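Local coordinates for protein probable benzoylformate decarboxylase (Rhodococcus jostii, PDB 7ORX) that belongs to the thiamine-diphosphate-dependent enzymes and binds thiamine diphosphate, with a sodium ion also held in the structure, at residues C[52-57]-C[83-88]; C[59-64]-C[92-97]. All blocks are in the same frame, centred on the assembly; numbering follows the deposited sequence.

Contact 1. Residues C[52-57]-C[83-88]; sequences AVLSMA and GALTNS
Ser-55 and Ala-84 bring their CA atoms to 5.9 Å where two helical segments, 52-57 and 83-88, run nearly parallel, their axes 9.0 Å apart and inclined by 15°. The methyl group of Ala-84 points toward the neighbouring helix and is met by two residues in succession. Leu-54 sets its CD2 at 3.5 Å from Ala-84 CB, and the hydroxyl OG of Ser-55 approaches the same CB at 3.6 Å. Leu-54 has CG anti to its backbone N (chi1 -167°), which carries the branch point across toward helix 82-90. There its side chain crosses that of Leu-85 at about a right angle, with Leu-54 CD2 3.7 Å from Leu-85 CD1 and Leu-54 CD1 not much farther from the same methyl. Helices 50-64 and 82-90 each precede a strand of the parallel sheet in the N-terminal cofactor-binding domain, and they lie side by side on one face of it: Leu-54 rests on Val-97 of strand 95-101, and Val-53 on Val-70 of strand 68-73. The Ala-84 side chain is about 9 Å from a bound thiamine diphosphate. Although Ser-55 OG touches only a methyl group across this interface, it is hydrogen-bonded to the carbonyl of Gly-407. One turn on from Ala-84, Ser-88 OG lies 4.0 Å from Leu-54 CD2 and makes a weak hydrogen bond to Asp-58 OD2.

Contact 2. Residues C[59-64]-C[92-97]; sequences GYSLVT and HSPLVV
Ser-61 and Leu-62, in the last turns of helix 50-64, meet the link that leads from helix 82-90 into strand 95-101. The close part of the contact is small and mixed in character. Ser-61 turns its OG anti to the backbone N (chi1 162°), and this oxygen lies 3.6 Å from Pro-94 CD. Ser-61 CB meets Leu-95 CD2 at 4.1 Å. Beside it, Leu-62 brings CD2 to 3.6 Å from Ser-93 OG, and CG is about as near. The link is sharply bent: His-92 ends helix 82-90 with a Schellman motif, and Pro-94 is the centre of an inverse gamma turn, closed by a weak bond from Leu-95 N to Ser-93 O. Ser-93, Pro-94 and Leu-95, at and beside this kink, all touch the helix before the strand joins the parallel sheet. On the looser side, Tyr-60, Val-63 and Thr-64 of the helix are partly exposed and take no part in this packing; the same holds, separately, for His-92 on the link. On the helix, Thr-64 OG1 reaches Tyr-60 O at 3.1 Å, on the opposite face of the carbonyl plane from Thr-64 N, while Thr-64 CG2 sits over one face of the tyrosine ring, toward its rim. Across the buried side Ser-61 OG and Ser-93 OG stay 3.8 Å apart. Each has a partner elsewhere: Ser-93 OG bonds to Asp-58 OD1, and Ser-61 OG bonds weakly to Glu-66 O. The chemistry implies that van der Waals contact joins these segments, while the serines' polar bonding is directed to residues beyond them.

Helix 50-64 serves both contacts, first against helix 82-90 in contact 1 and then, nearer its C-terminal end, against the turn and strand that follow that helix in contact 2. The touching residues are buried in each, but contact 2 is bordered by partly exposed positions, whereas all residues of contact 1 are buried, and its second helix also meets the second subunit. Their chemistry also differs: leucine and alanine methyls dominate between the helices, and hydroxyls beside aliphatic carbons prevail at the bend. Leu-95 joins the two, since its CD1 lies 3.8 Å from Leu-54 CD2. A probable hydrogen bond from Ser-93 N to Ser-88 O, 3.0 Å long, further connects them.

Contact 1. Residues C[52-57]-C[83-88]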
loop_
_atom_site.group_PDB
_atom_site.type_symbol
_atom_site.label_atom_id
_atom_site.label_comp_id
_atom_site.label_asym_id
_atom_site.label_seq_id
_atom_site.Cartn_x
_atom_site.Cartn_y
_atom_site.Cartn_z
ATOM N N ALA C 52 3.126 24.551 5.781
ATOM C CA ALA C 52 3.345 25.912 5.267
ATOM C C ALA C 52 4.303 25.852 4.077
ATOM O O ALA C 52 3.972 26.435 3.033
ATOM C CB ALA C 52 3.874 26.785 6.383
ATOM N N VAL C 53 5.438 25.161 4.227
ATOM C CA VAL C 53 6.439 25.016 3.133
ATOM C C VAL C 53 5.715 24.561 1.867
ATOM O O VAL C 53 5.908 25.083 0.777
ATOM C CB VAL C 53 7.486 23.969 3.525
ATOM C CG1 VAL C 53 8.271 23.452 2.328
ATOM C CG2 VAL C 53 8.399 24.488 4.611
ATOM N N LEU C 54 4.903 23.554 2.037
ATOM C CA LEU C 54 4.405 22.840 0.871
ATOM C C LEU C 54 3.281 23.666 0.251
ATOM O O LEU C 54 3.247 23.786 -0.994
ATOM C CB LEU C 54 3.984 21.457 1.336
ATOM C CG LEU C 54 3.747 20.549 0.160
ATOM C CD1 LEU C 54 4.476 19.242 0.376
ATOM C CD2 LEU C 54 2.240 20.412 -0.079
ATOM N N SER C 55 2.435 24.264 1.079
ATOM C CA SER C 55 1.374 25.187 0.600
ATOM C C SER C 55 1.983 26.430 -0.070
ATOM O O SER C 55 1.411 26.870 -1.080
ATOM C CB SER C 55 0.469 25.574 1.720
ATOM O OG SER C 55 -0.394 24.511 2.077
ATOM N N MET C 56 3.094 26.976 0.450
ATOM C CA MET C 56 3.845 28.073 -0.215
ATOM C C MET C 56 4.284 27.598 -1.614
ATOM O O MET C 56 4.128 28.347 -2.589
ATOM C CB MET C 56 5.086 28.482 0.586
ATOM C CG MET C 56 4.855 29.596 1.558
ATOM S SD MET C 56 6.195 29.812 2.813
ATOM C CE MET C 56 7.545 29.877 1.664
ATOM N N ALA C 57 4.838 26.381 -1.697
ATOM C CA ALA C 57 5.334 25.802 -2.947
ATOM C C ALA C 57 4.156 25.710 -3.903
ATOM O O ALA C 57 4.313 26.044 -5.067
ATOM C CB ALA C 57 5.944 24.459 -2.668
ATOM N N GLY C 83 -1.525 16.681 4.609
ATOM C CA GLY C 83 -2.745 17.509 4.516
ATOM C C GLY C 83 -2.651 18.459 3.342
ATOM O O GLY C 83 -3.575 18.473 2.478
ATOM N N ALA C 84 -1.548 19.216 3.280
ATOM C CA ALA C 84 -1.343 20.236 2.233
ATOM C C ALA C 84 -1.347 19.557 0.864
ATOM O O ALA C 84 -1.968 20.084 -0.048
ATOM C CB ALA C 84 -0.085 20.983 2.523
ATOM N N LEU C 85 -0.740 18.377 0.784
ATOM C CA LEU C 85 -0.513 17.620 -0.473
ATOM C C LEU C 85 -1.853 17.247 -1.112
ATOM O O LEU C 85 -1.899 17.180 -2.338
ATOM C CB LEU C 85 0.317 16.381 -0.128
ATOM C CG LEU C 85 1.369 15.971 -1.128
ATOM C CD1 LEU C 85 1.961 17.158 -1.875
ATOM C CD2 LEU C 85 2.450 15.178 -0.421
ATOM N N THR C 86 -2.905 17.032 -0.320
ATOM C CA THR C 86 -4.267 16.751 -0.846
ATOM C C THR C 86 -4.698 17.887 -1.784
ATOM O O THR C 86 -5.330 17.596 -2.814
ATOM C CB THR C 86 -5.319 16.576 0.267
ATOM O OG1 THR C 86 -5.570 17.802 1.004
ATOM C CG2 THR C 86 -4.960 15.423 1.189
ATOM N N ASN C 87 -4.429 19.142 -1.421
ATOM C CA ASN C 87 -4.868 20.289 -2.248
ATOM C C ASN C 87 -4.137 20.198 -3.588
ATOM O O ASN C 87 -4.772 20.440 -4.612
ATOM C CB ASN C 87 -4.680 21.636 -1.533
ATOM C CG ASN C 87 -5.769 21.868 -0.500
ATOM O OD1 ASN C 87 -6.948 21.634 -0.753
ATOM N ND2 ASN C 87 -5.401 22.321 0.678
ATOM N N SER C 88 -2.857 19.810 -3.559
ATOM C CA SER C 88 -1.986 19.724 -4.765
ATOM C C SER C 88 -2.565 18.721 -5.769
ATOM O O SER C 88 -2.575 19.021 -6.973
ATOM C CB SER C 88 -0.597 19.402 -4.361
ATOM O OG SER C 88 -0.195 20.287 -3.297
#

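Contact 2. Residues C[59-64]-C[92-97]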
loop_
_atom_site.group_PDB
_atom_site.type_symbol
_atom_site.label_atom_id
_atom_site.label_comp_id
_atom_site.label_asym_id
_atom_site.label_seq_id
_atom_site.Cartn_x
_atom_site.Cartn_y
_atom_site.Cartn_z
ATOM N N GLY C 59 1.299 27.498 -3.966
ATOM C CA GLY C 59 0.929 28.822 -4.469
ATOM C C GLY C 59 1.894 29.271 -5.544
ATOM O O GLY C 59 1.466 29.816 -6.575
ATOM N N TYR C 60 3.175 29.065 -5.305
ATOM C CA TYR C 60 4.230 29.490 -6.253
ATOM C C TYR C 60 3.989 28.773 -7.596
ATOM O O TYR C 60 4.035 29.379 -8.674
ATOM C CB TYR C 60 5.602 29.183 -5.659
ATOM C CG TYR C 60 6.723 29.727 -6.487
ATOM C CD1 TYR C 60 7.271 28.975 -7.504
ATOM C CD2 TYR C 60 7.221 30.998 -6.260
ATOM C CE1 TYR C 60 8.278 29.478 -8.296
ATOM C CE2 TYR C 60 8.233 31.512 -7.047
ATOM C CZ TYR C 60 8.784 30.734 -8.056
ATOM O OH TYR C 60 9.792 31.223 -8.821
ATOM N N SER C 61 3.670 27.493 -7.507
ATOM C CA SER C 61 3.420 26.641 -8.673
ATOM C C SER C 61 2.175 27.086 -9.441
ATOM O O SER C 61 2.186 27.093 -10.667
ATOM C CB SER C 61 3.314 25.230 -8.242
ATOM O OG SER C 61 2.683 24.474 -9.269
ATOM N N LEU C 62 1.106 27.403 -8.740
ATOM C CA LEU C 62 -0.191 27.747 -9.373
ATOM C C LEU C 62 -0.038 29.019 -10.204
ATOM O O LEU C 62 -0.620 29.114 -11.285
ATOM C CB LEU C 62 -1.248 27.924 -8.281
ATOM C CG LEU C 62 -1.732 26.618 -7.669
ATOM C CD1 LEU C 62 -2.388 26.834 -6.315
ATOM C CD2 LEU C 62 -2.694 25.957 -8.604
ATOM N N VAL C 63 0.745 29.967 -9.732
ATOM C CA VAL C 63 0.863 31.246 -10.459
ATOM C C VAL C 63 1.703 31.025 -11.708
ATOM O O VAL C 63 1.283 31.525 -12.769
ATOM C CB VAL C 63 1.433 32.337 -9.557
ATOM C CG1 VAL C 63 1.773 33.568 -10.378
ATOM C CG2 VAL C 63 0.492 32.666 -8.403
ATOM N N THR C 64 2.814 30.285 -11.584
ATOM C CA THR C 64 3.825 30.136 -12.658
ATOM C C THR C 64 3.370 29.089 -13.670
ATOM O O THR C 64 3.674 29.276 -14.848
ATOM C CB THR C 64 5.194 29.737 -12.099
ATOM O OG1 THR C 64 5.049 28.483 -11.443
ATOM C CG2 THR C 64 5.768 30.724 -11.104
ATOM N N HIS C 92 -4.094 19.886 -9.460
ATOM C CA HIS C 92 -3.209 19.381 -10.545
ATOM C C HIS C 92 -1.929 20.208 -10.527
ATOM O O HIS C 92 -1.560 20.780 -11.593
ATOM C CB HIS C 92 -3.912 19.402 -11.926
ATOM C CG HIS C 92 -5.087 18.488 -12.015
ATOM N ND1 HIS C 92 -5.016 17.181 -11.613
ATOM C CD2 HIS C 92 -6.318 18.678 -12.526
ATOM C CE1 HIS C 92 -6.188 16.616 -11.797
ATOM N NE2 HIS C 92 -7.005 17.514 -12.365
ATOM N N SER C 93 -1.302 20.247 -9.360
ATOM C CA SER C 93 -0.085 21.038 -9.098
ATOM C C SER C 93 1.153 20.157 -9.177
ATOM O O SER C 93 1.261 19.176 -8.429
ATOM C CB SER C 93 -0.197 21.744 -7.783
ATOM O OG SER C 93 -0.642 23.078 -8.030
ATOM N N PRO C 94 2.081 20.456 -10.114
ATOM C CA PRO C 94 3.278 19.648 -10.305
ATOM C C PRO C 94 4.376 19.879 -9.278
ATOM O O PRO C 94 5.451 20.201 -9.662
ATOM C CB PRO C 94 3.745 20.061 -11.712
ATOM C CG PRO C 94 3.250 21.452 -11.880
ATOM C CD PRO C 94 1.945 21.516 -11.115
ATOM N N LEU C 95 4.095 19.695 -7.994
ATOM C CA LEU C 95 5.123 19.733 -6.926
ATOM C C LEU C 95 6.002 18.491 -7.040
ATOM O O LEU C 95 5.473 17.357 -7.104
ATOM C CB LEU C 95 4.468 19.716 -5.547
ATOM C CG LEU C 95 3.488 20.849 -5.259
ATOM C CD1 LEU C 95 3.055 20.809 -3.779
ATOM C CD2 LEU C 95 4.107 22.198 -5.576
ATOM N N VAL C 96 7.306 18.683 -6.963
ATOM C CA VAL C 96 8.294 17.580 -6.876
ATOM C C VAL C 96 8.813 17.572 -5.441
ATOM O O VAL C 96 9.576 18.462 -5.084
ATOM C CB VAL C 96 9.404 17.854 -7.881
ATOM C CG1 VAL C 96 10.438 16.764 -7.808
ATOM C CG2 VAL C 96 8.839 18.041 -9.271
ATOM N N VAL C 97 8.366 16.650 -4.620
ATOM C CA VAL C 97 8.713 16.700 -3.183
ATOM C C VAL C 97 9.823 15.689 -2.936
ATOM O O VAL C 97 9.535 14.505 -3.034
ATOM C CB VAL C 97 7.476 16.341 -2.357
ATOM C CG1 VAL C 97 7.747 16.392 -0.863
ATOM C CG2 VAL C 97 6.294 17.201 -2.745
#